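PDB 5WTN: replication initiation and membrane attachment protein from Geobacillus stearothermophilus 10, which serves as a tetrameric primosomal protein in bacterial DNA replication, forms a complex with a primosomal re-initiation protein, and probably helps load the replicative helicase. Local coordinates for the interface of chains A and B and the interface of chains A and C. Sequence-based numbering; all coordinates share one arbitrary frame. Chains: chain A/B/C, Replication initiation and membrane attachment protein.

Contact 1: the interface of chains A and B. Residues chain A 32, 136, 139-140, 143; chain B 55, 65, 69.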
loop_
_atom_site.group_PDB
_atom_site.type_symbol
_atom_site.label_atom_id
_atom_site.label_comp_id
_atom_site.label_asym_id
_atom_site.label_seq_id
_atom_site.Cartn_x
_atom_site.Cartn_y
_atom_site.Cartn_z
ATOM N N LEU A 32 2.749 15.964 0.662
ATOM C CA LEU A 32 3.785 16.859 0.153
ATOM C C LEU A 32 3.377 17.949 -0.821
ATOM O O LEU A 32 4.129 18.890 -1.041
ATOM C CB LEU A 32 4.920 16.049 -0.450
ATOM C CG LEU A 32 5.411 14.921 0.443
ATOM C CD1 LEU A 32 6.514 14.189 -0.277
ATOM C CD2 LEU A 32 5.909 15.470 1.758
ATOM N N LEU A 136 12.734 23.955 -2.078
ATOM C CA LEU A 136 11.897 22.835 -1.704
ATOM C C LEU A 136 10.994 22.405 -2.870
ATOM O O LEU A 136 10.695 21.219 -3.046
ATOM C CB LEU A 136 11.081 23.191 -0.467
ATOM C CG LEU A 136 10.147 22.123 0.086
ATOM C CD1 LEU A 136 10.874 20.806 0.193
ATOM C CD2 LEU A 136 9.642 22.543 1.438
ATOM N N GLN A 139 12.862 20.024 -5.114
ATOM C CA GLN A 139 13.028 18.721 -4.479
ATOM C C GLN A 139 11.748 17.910 -4.625
ATOM O O GLN A 139 11.784 16.700 -4.849
ATOM C CB GLN A 139 13.384 18.884 -3.001
ATOM C CG GLN A 139 14.640 19.703 -2.751
ATOM C CD GLN A 139 15.276 19.400 -1.409
ATOM O OE1 GLN A 139 14.956 18.398 -0.770
ATOM N NE2 GLN A 139 16.183 20.267 -0.975
ATOM N N LEU A 140 10.615 18.593 -4.501
ATOM C CA LEU A 140 9.310 17.969 -4.665
ATOM C C LEU A 140 9.136 17.505 -6.103
ATOM O O LEU A 140 8.774 16.356 -6.354
ATOM C CB LEU A 140 8.196 18.946 -4.286
ATOM C CG LEU A 140 8.047 19.260 -2.796
ATOM C CD1 LEU A 140 6.896 20.226 -2.562
ATOM C CD2 LEU A 140 7.852 17.982 -1.994
ATOM N N PHE A 143 11.447 14.501 -6.704
ATOM C CA PHE A 143 10.931 13.358 -5.974
ATOM C C PHE A 143 9.797 12.673 -6.728
ATOM O O PHE A 143 9.669 11.445 -6.707
ATOM C CB PHE A 143 10.436 13.837 -4.615
ATOM C CG PHE A 143 9.888 12.750 -3.748
ATOM C CD1 PHE A 143 10.719 12.070 -2.883
ATOM C CD2 PHE A 143 8.532 12.410 -3.787
ATOM C CE1 PHE A 143 10.221 11.053 -2.066
ATOM C CE2 PHE A 143 8.031 11.390 -2.979
ATOM C CZ PHE A 143 8.881 10.712 -2.115
ATOM N N LEU B 55 11.269 11.935 1.507
ATOM C CA LEU B 55 11.616 13.135 0.752
ATOM C C LEU B 55 13.055 13.569 1.018
ATOM O O LEU B 55 13.826 13.811 0.086
ATOM C CB LEU B 55 10.649 14.268 1.082
ATOM C CG LEU B 55 10.815 15.520 0.237
ATOM C CD1 LEU B 55 10.705 15.156 -1.231
ATOM C CD2 LEU B 55 9.775 16.536 0.634
ATOM N N ARG B 65 10.912 24.303 7.100
ATOM C CA ARG B 65 10.349 23.375 6.131
ATOM C C ARG B 65 9.034 22.820 6.655
ATOM O O ARG B 65 7.998 22.935 6.000
ATOM C CB ARG B 65 11.327 22.235 5.846
ATOM C CG ARG B 65 11.370 21.803 4.389
ATOM C CD ARG B 65 11.973 20.416 4.242
ATOM N NE ARG B 65 12.798 20.303 3.043
ATOM C CZ ARG B 65 12.902 19.199 2.308
ATOM N NH1 ARG B 65 12.230 18.109 2.649
ATOM N NH2 ARG B 65 13.676 19.187 1.232
ATOM N N LEU B 69 5.362 23.103 4.953
ATOM C CA LEU B 69 4.674 21.937 4.413
ATOM C C LEU B 69 3.352 21.766 5.117
ATOM O O LEU B 69 2.352 21.417 4.489
ATOM C CB LEU B 69 5.498 20.665 4.615
ATOM C CG LEU B 69 6.777 20.446 3.815
ATOM C CD1 LEU B 69 7.587 19.316 4.437
ATOM C CD2 LEU B 69 6.438 20.126 2.371
#
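One face of the B:Arg65 guanidinium is roofed by a methyl group of A:Leu136, whose CD1 stands 3.2 Å above the plane and over its centre; at the edge, in that same plane, sits the amide carbon of A:Gln139. There B:Arg65 NH2 donates to the amide oxygen OE1 of A:Gln139 at 2.5 Å, a markedly bent bond (117° at the hydrogen). The donor arrives above the carbonyl plane, 64° out of it, although the oxygen lies nearly in the plane of the guanidinium. The aliphatic stem of B:Arg65 also packs, its CG 3.5 Å from CD2 of A:Leu136, and B:Leu69 CD2 touches that same methyl more loosely at 4.1 Å. With an alanine at B:Arg65, A:Gln139 OE1 would probably lose this donor and A:Leu136 the flat group beneath its CD1. Beside this polar end, B:Leu55 drives its two branches into different partners. Its CD1 lies 3.5 Å from ring atom CD1 of A:Phe143, while CD2 meets CD2 of A:Leu140 at 3.6 Å and, at 4.1 Å, CD1 of A:Leu32. Having CG opposite the backbone N (chi1 -173°) carries the fork of B:Leu55 in among these groups. The patch joins helices 24-38 and 134-143 of chain A to the C-terminal end of helix 40-55 and to the short helix 64-70 of chain B, and so helps build the tetramer through a two-fold contact.

Contact 2: the interface of chains A and C. Residues chain A 161, 199, 201, 238, 285; chain C 123-124, 127.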
loop_
_atom_site.group_PDB
_atom_site.type_symbol
_atom_site.label_atom_id
_atom_site.label_comp_id
_atom_site.label_asym_id
_atom_site.label_seq_id
_atom_site.Cartn_x
_atom_site.Cartn_y
_atom_site.Cartn_z
ATOM N N PHE A 161 -0.987 -7.478 -29.540
ATOM C CA PHE A 161 -1.867 -8.519 -29.038
ATOM C C PHE A 161 -1.974 -9.607 -30.091
ATOM O O PHE A 161 -1.926 -10.796 -29.778
ATOM C CB PHE A 161 -3.244 -7.920 -28.762
ATOM C CG PHE A 161 -4.145 -8.800 -27.933
ATOM C CD1 PHE A 161 -4.265 -8.595 -26.562
ATOM C CD2 PHE A 161 -4.883 -9.815 -28.519
ATOM C CE1 PHE A 161 -5.101 -9.399 -25.780
ATOM C CE2 PHE A 161 -5.719 -10.620 -27.746
ATOM C CZ PHE A 161 -5.831 -10.408 -26.370
ATOM N N TYR A 199 -3.314 -2.171 -24.980
ATOM C CA TYR A 199 -2.869 -3.189 -25.911
ATOM C C TYR A 199 -3.210 -2.691 -27.319
ATOM O O TYR A 199 -4.082 -1.814 -27.473
ATOM C CB TYR A 199 -3.467 -4.572 -25.594
ATOM C CG TYR A 199 -4.952 -4.736 -25.827
ATOM C CD1 TYR A 199 -5.471 -4.793 -27.109
ATOM C CD2 TYR A 199 -5.831 -4.893 -24.763
ATOM C CE1 TYR A 199 -6.828 -4.957 -27.331
ATOM C CE2 TYR A 199 -7.192 -5.071 -24.977
ATOM C CZ TYR A 199 -7.684 -5.097 -26.266
ATOM O OH TYR A 199 -9.033 -5.259 -26.501
ATOM N N LEU A 201 -3.742 -3.904 -31.671
ATOM C CA LEU A 201 -3.903 -4.978 -32.644
ATOM C C LEU A 201 -3.392 -4.481 -33.973
ATOM O O LEU A 201 -3.622 -3.330 -34.341
ATOM C CB LEU A 201 -5.368 -5.388 -32.797
ATOM C CG LEU A 201 -6.134 -6.099 -31.678
ATOM C CD1 LEU A 201 -7.634 -6.029 -31.968
ATOM C CD2 LEU A 201 -5.702 -7.548 -31.510
ATOM N N PHE A 238 -11.416 -9.209 -34.713
ATOM C CA PHE A 238 -10.405 -10.122 -34.221
ATOM C C PHE A 238 -11.017 -11.081 -33.217
ATOM O O PHE A 238 -10.763 -12.283 -33.252
ATOM C CB PHE A 238 -9.258 -9.342 -33.586
ATOM C CG PHE A 238 -8.270 -10.208 -32.857
ATOM C CD1 PHE A 238 -7.131 -10.676 -33.496
ATOM C CD2 PHE A 238 -8.478 -10.555 -31.522
ATOM C CE1 PHE A 238 -6.221 -11.482 -32.812
ATOM C CE2 PHE A 238 -7.582 -11.359 -30.839
ATOM C CZ PHE A 238 -6.453 -11.822 -31.479
ATOM N N LEU A 285 -9.272 -17.287 -25.693
ATOM C CA LEU A 285 -7.956 -16.724 -25.933
ATOM C C LEU A 285 -6.894 -17.827 -25.828
ATOM O O LEU A 285 -6.878 -18.604 -24.861
ATOM C CB LEU A 285 -7.673 -15.599 -24.940
ATOM C CG LEU A 285 -6.396 -14.770 -25.105
ATOM C CD1 LEU A 285 -6.394 -13.860 -26.341
ATOM C CD2 LEU A 285 -6.165 -13.964 -23.849
ATOM N N MET C 123 -12.629 -7.139 -25.826
ATOM C CA MET C 123 -12.043 -8.460 -25.837
ATOM C C MET C 123 -11.786 -8.999 -24.439
ATOM O O MET C 123 -12.124 -10.156 -24.170
ATOM C CB MET C 123 -10.799 -8.487 -26.712
ATOM C CG MET C 123 -11.012 -7.823 -28.045
ATOM S SD MET C 123 -9.786 -8.246 -29.260
ATOM C CE MET C 123 -8.294 -8.172 -28.273
ATOM N N LEU C 124 -11.256 -8.148 -23.552
ATOM C CA LEU C 124 -10.758 -8.600 -22.266
ATOM C C LEU C 124 -11.877 -9.187 -21.435
ATOM O O LEU C 124 -11.738 -10.254 -20.827
ATOM C CB LEU C 124 -10.061 -7.474 -21.520
ATOM C CG LEU C 124 -8.830 -6.875 -22.218
ATOM C CD1 LEU C 124 -8.145 -5.794 -21.405
ATOM C CD2 LEU C 124 -7.853 -7.971 -22.531
ATOM N N PHE C 127 -13.007 -12.477 -23.095
ATOM C CA PHE C 127 -12.056 -13.540 -22.779
ATOM C C PHE C 127 -12.114 -13.954 -21.302
ATOM O O PHE C 127 -12.316 -15.119 -21.006
ATOM C CB PHE C 127 -10.617 -13.185 -23.196
ATOM C CG PHE C 127 -10.401 -13.114 -24.691
ATOM C CD1 PHE C 127 -10.943 -14.059 -25.543
ATOM C CD2 PHE C 127 -9.651 -12.082 -25.240
ATOM C CE1 PHE C 127 -10.730 -13.972 -26.908
ATOM C CE2 PHE C 127 -9.438 -11.993 -26.619
ATOM C CZ PHE C 127 -9.970 -12.935 -27.445
#
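C:Met123 pushes its thioether end into a chain A pocket walled by A:Phe161, A:Tyr199, A:Leu201 and A:Phe238. Two contacts are of CH-pi type. The methyl CE of C:Met123 lies over the A:Phe161 ring, 3.8 Å from its centroid and offset toward the rim; a bend at chi3 (-42°) turns the methyl onto that face. In the second, A:Leu285 CB lies over the C:Phe127 ring, also 3.8 Å from the centroid, the two side chains crossing at about a right angle. The other contacts are van der Waals packing. The sulfur SD of C:Met123 rests 3.5 Å from A:Phe238 CD2, and A:Leu201 meets the methionine tip to tip. A:Tyr199 shows its phenol oxygen OH to C:Met123 CE at 3.5 Å, while C:Leu124 lies alongside the tyrosine, its CG 3.7 Å from CE2 and its CD1 at the ring edge. CD1 of A:Leu285 reaches CE2 of C:Phe127 at 3.6 Å. Within chain A, the edge of A:Phe161 receives CZ of A:Phe238, which probably helps keep the wall in place. Chain C contributes the start of helix 122-143; chain A gathers helix 161-164, the loop carrying residues 199 and 201, helix 227-240 and strand 283-287 around it.

Contact 3: the interface of chains A and C. Residues chain A 88, 110-111, 194; chain C 195-198.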
loop_
_atom_site.group_PDB
_atom_site.type_symbol
_atom_site.label_atom_id
_atom_site.label_comp_id
_atom_site.label_asym_id
_atom_site.label_seq_id
_atom_site.Cartn_x
_atom_site.Cartn_y
_atom_site.Cartn_z
ATOM N N GLY A 88 -10.938 20.218 -4.906
ATOM C CA GLY A 88 -11.248 19.083 -5.735
ATOM C C GLY A 88 -11.252 17.750 -5.021
ATOM O O GLY A 88 -11.755 16.759 -5.559
ATOM N N ARG A 110 -12.533 12.033 -3.390
ATOM C CA ARG A 110 -11.838 12.018 -4.665
ATOM C C ARG A 110 -10.337 11.873 -4.436
ATOM O O ARG A 110 -9.779 12.411 -3.485
ATOM C CB ARG A 110 -12.167 13.290 -5.415
ATOM C CG ARG A 110 -13.670 13.493 -5.601
ATOM C CD ARG A 110 -13.942 14.570 -6.631
ATOM N NE ARG A 110 -13.112 14.352 -7.818
ATOM C CZ ARG A 110 -13.557 13.876 -8.978
ATOM N NH1 ARG A 110 -14.852 13.602 -9.152
ATOM N NH2 ARG A 110 -12.697 13.693 -9.973
ATOM N N PRO A 111 -9.672 11.105 -5.301
ATOM C CA PRO A 111 -8.208 10.935 -5.203
ATOM C C PRO A 111 -7.489 12.190 -5.670
ATOM O O PRO A 111 -8.039 12.953 -6.472
ATOM C CB PRO A 111 -7.934 9.777 -6.157
ATOM C CG PRO A 111 -9.277 9.057 -6.230
ATOM C CD PRO A 111 -10.289 10.131 -6.215
ATOM N N ARG A 194 -0.150 8.393 -14.794
ATOM C CA ARG A 194 -0.807 7.106 -14.995
ATOM C C ARG A 194 -0.957 6.746 -16.473
ATOM O O ARG A 194 -1.955 7.106 -17.097
ATOM C CB ARG A 194 -2.178 7.095 -14.313
ATOM C CG ARG A 194 -3.029 8.318 -14.609
ATOM C CD ARG A 194 -4.428 8.169 -14.036
ATOM N NE ARG A 194 -4.648 9.050 -12.893
ATOM C CZ ARG A 194 -5.772 9.725 -12.674
ATOM N NH1 ARG A 194 -6.786 9.620 -13.523
ATOM N NH2 ARG A 194 -5.885 10.504 -11.608
ATOM N N ASP C 195 -11.170 8.996 -11.102
ATOM C CA ASP C 195 -11.827 10.246 -11.444
ATOM C C ASP C 195 -10.786 11.240 -11.002
ATOM O O ASP C 195 -10.658 11.521 -9.801
ATOM C CB ASP C 195 -13.108 10.465 -10.603
ATOM C CG ASP C 195 -14.354 9.740 -11.165
ATOM O OD1 ASP C 195 -15.491 10.125 -10.779
ATOM O OD2 ASP C 195 -14.212 8.789 -11.972
ATOM N N GLU C 196 -10.064 11.791 -11.975
ATOM C CA GLU C 196 -9.016 12.761 -11.677
ATOM C C GLU C 196 -9.673 13.985 -10.997
ATOM O O GLU C 196 -10.655 14.548 -11.513
ATOM C CB GLU C 196 -8.220 13.124 -12.952
ATOM C CG GLU C 196 -7.044 14.085 -12.736
ATOM C CD GLU C 196 -6.251 14.381 -14.016
ATOM O OE1 GLU C 196 -6.637 13.868 -15.091
ATOM O OE2 GLU C 196 -5.255 15.141 -13.955
ATOM N N ALA C 197 -9.159 14.389 -9.836
ATOM C CA ALA C 197 -9.856 15.426 -9.089
ATOM C C ALA C 197 -9.673 16.747 -9.826
ATOM O O ALA C 197 -8.569 17.265 -9.975
ATOM C CB ALA C 197 -9.308 15.531 -7.664
ATOM N N SER C 198 -10.772 17.317 -10.272
ATOM C CA SER C 198 -10.658 18.522 -11.046
ATOM C C SER C 198 -11.297 19.596 -10.216
ATOM O O SER C 198 -12.519 19.621 -10.054
ATOM C CB SER C 198 -11.391 18.355 -12.370
ATOM O OG SER C 198 -11.116 17.071 -12.892
#
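The close-packed part centres on A:Arg110, whose guanidinium presents its edge to the peptide joining C:Glu196 and C:Ala197. Its NH2 donates to the backbone oxygen O of C:Glu196 at 2.7 Å, a bent bond (117° at the hydrogen) that comes from above the carbonyl plane. From the opposite face the hydroxyl OG of C:Ser198 donates to that O of C:Glu196 at 2.9 Å, so one carbonyl is held on both sides. A bend of A:Arg110 at chi3 (47°) turns the guanidinium along the extended chain C segment, with NE 3.7 Å from C:Ala197 CA; the methyl CB of C:Ala197 points to the backbone oxygen O of A:Gly88 at 3.5 Å. The flanks are looser. C:Asp195 OD1 and A:Arg110 NH1 make a long salt bridge, at 3.9 Å. On the other side A:Arg194 NH2 merely passes C:Glu196 CB at 3.8 Å, its charge not in contact with the carboxylate. A leucine replacing A:Arg110 would probably leave the C:Glu196 carbonyl without its cross-chain donor and C:Asp195 without its cationic mate. In chain A, the arginine directly follows strand 104-109 and A:Gly88 precedes strand 90-95; chain C supplies an extended linker from the stretch between strand 165-169 and the short helical turn at 203-205.

Contact 4: the interface of chains A and C. Residues chain A 196-197; chain C 34, 110-111, 113, 117.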
loop_
_atom_site.group_PDB
_atom_site.type_symbol
_atom_site.label_atom_id
_atom_site.label_comp_id
_atom_site.label_asym_id
_atom_site.label_seq_id
_atom_site.Cartn_x
_atom_site.Cartn_y
_atom_site.Cartn_z
ATOM N N GLU A 196 -2.006 4.067 -18.515
ATOM C CA GLU A 196 -2.675 2.774 -18.488
ATOM C C GLU A 196 -2.245 1.930 -19.680
ATOM O O GLU A 196 -1.881 2.462 -20.728
ATOM C CB GLU A 196 -4.194 2.954 -18.491
ATOM C CG GLU A 196 -4.705 3.894 -19.570
ATOM C CD GLU A 196 -5.064 5.263 -19.028
ATOM O OE1 GLU A 196 -6.035 5.867 -19.532
ATOM O OE2 GLU A 196 -4.378 5.735 -18.098
ATOM N N ALA A 197 -2.285 0.614 -19.513
ATOM C CA ALA A 197 -1.871 -0.302 -20.575
ATOM C C ALA A 197 -2.842 -0.289 -21.757
ATOM O O ALA A 197 -4.013 -0.676 -21.640
ATOM C CB ALA A 197 -1.774 -1.732 -20.003
ATOM N N TYR C 34 -6.177 -9.905 -15.111
ATOM C CA TYR C 34 -5.174 -10.328 -16.072
ATOM C C TYR C 34 -4.728 -11.776 -15.945
ATOM O O TYR C 34 -4.603 -12.461 -16.956
ATOM C CB TYR C 34 -3.950 -9.435 -16.027
ATOM C CG TYR C 34 -4.169 -8.085 -16.632
ATOM C CD1 TYR C 34 -4.908 -7.124 -15.959
ATOM C CD2 TYR C 34 -3.619 -7.747 -17.867
ATOM C CE1 TYR C 34 -5.105 -5.863 -16.491
ATOM C CE2 TYR C 34 -3.816 -6.473 -18.411
ATOM C CZ TYR C 34 -4.561 -5.539 -17.703
ATOM O OH TYR C 34 -4.771 -4.286 -18.201
ATOM N N ARG C 110 4.180 -0.911 -17.614
ATOM C CA ARG C 110 2.929 -0.178 -17.767
ATOM C C ARG C 110 1.893 -0.750 -16.814
ATOM O O ARG C 110 1.613 -1.947 -16.841
ATOM C CB ARG C 110 2.427 -0.264 -19.209
ATOM C CG ARG C 110 3.214 0.586 -20.192
ATOM C CD ARG C 110 2.597 1.967 -20.343
ATOM N NE ARG C 110 2.629 2.432 -21.727
ATOM C CZ ARG C 110 1.547 2.717 -22.444
ATOM N NH1 ARG C 110 0.341 2.585 -21.910
ATOM N NH2 ARG C 110 1.670 3.133 -23.698
ATOM N N PRO C 111 1.327 0.101 -15.962
ATOM C CA PRO C 111 0.395 -0.396 -14.944
ATOM C C PRO C 111 -0.844 -0.955 -15.627
ATOM O O PRO C 111 -1.112 -0.615 -16.798
ATOM C CB PRO C 111 0.089 0.845 -14.129
ATOM C CG PRO C 111 1.300 1.758 -14.398
ATOM C CD PRO C 111 1.545 1.545 -15.852
ATOM N N LEU C 113 -4.778 -1.771 -16.673
ATOM C CA LEU C 113 -6.006 -1.006 -16.758
ATOM C C LEU C 113 -6.686 -0.961 -15.394
ATOM O O LEU C 113 -6.545 -1.877 -14.585
ATOM C CB LEU C 113 -6.956 -1.652 -17.738
ATOM C CG LEU C 113 -6.448 -1.631 -19.157
ATOM C CD1 LEU C 113 -7.467 -2.304 -20.057
ATOM C CD2 LEU C 113 -6.207 -0.196 -19.534
ATOM N N GLN C 117 -12.047 0.406 -16.975
ATOM C CA GLN C 117 -11.499 0.252 -18.321
ATOM C C GLN C 117 -11.377 -1.226 -18.729
ATOM O O GLN C 117 -11.532 -1.576 -19.894
ATOM C CB GLN C 117 -10.126 0.908 -18.444
ATOM C CG GLN C 117 -10.081 2.395 -18.229
ATOM C CD GLN C 117 -8.644 2.931 -18.276
ATOM O OE1 GLN C 117 -7.829 2.628 -17.392
ATOM N NE2 GLN C 117 -8.331 3.740 -19.309
#
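The side-chain amide NE2 of C:Gln117 donates to the carboxylate oxygen OE1 of A:Glu196 at 3.1 Å, fairly straight at 151°. This primosomal DnaB belongs to the DnaB/DnaD family, and the partner surface appears to lie toward the end of its N-terminal winged-helix domain, against the extended linker of the other chain. The carboxylate is met from above its plane, the two side chains crossing at about a right angle with their flat groups turned 79° apart. A:Glu196 is poorly ordered, which leaves the details of this bond less certain. As modelled, a chi1 of 50° sets its CG between the backbone N and the carbonyl carbon, with CG 3.6 Å from C:Gln117 NE2. Nearer the backbone, A:Glu196 CB packs on the methyl CD2 of C:Leu113 at 3.9 Å. One residue on, the backbone N of A:Ala197 makes a weak hydrogen bond to O of C:Pro111 at 3.2 Å, while its methyl CB stands 3.5 Å from that O of C:Pro111. C:Leu113 is positioned from behind: its backbone N donates to the phenol oxygen OH of C:Tyr34 at 2.9 Å, tying the stretch after C:Pro111 to helix 24-38. C:Gln117 projects from helix 115-120 with its chain extended beyond CG.

Contacts 3 and 4, about 18 Å apart (all distances here run between centres of C-alpha atoms), are roughly two-fold-related versions of one arrangement: the linker around residues 196-197 of each chain meets residues 110-111 of the other, though the arginine is placed differently in the two. Contact 2 lies about 13 Å from contact 4 and continues along the same linker, so the chains A and C probably exchange arms. Contact 1, about 42 Å from contact 2, joins chain A to chain B instead; its helix 134-143 corresponds to the later part of chain C helix 122-143, whose start supplies contact 2. Two different two-fold interfaces thus build the tetramer.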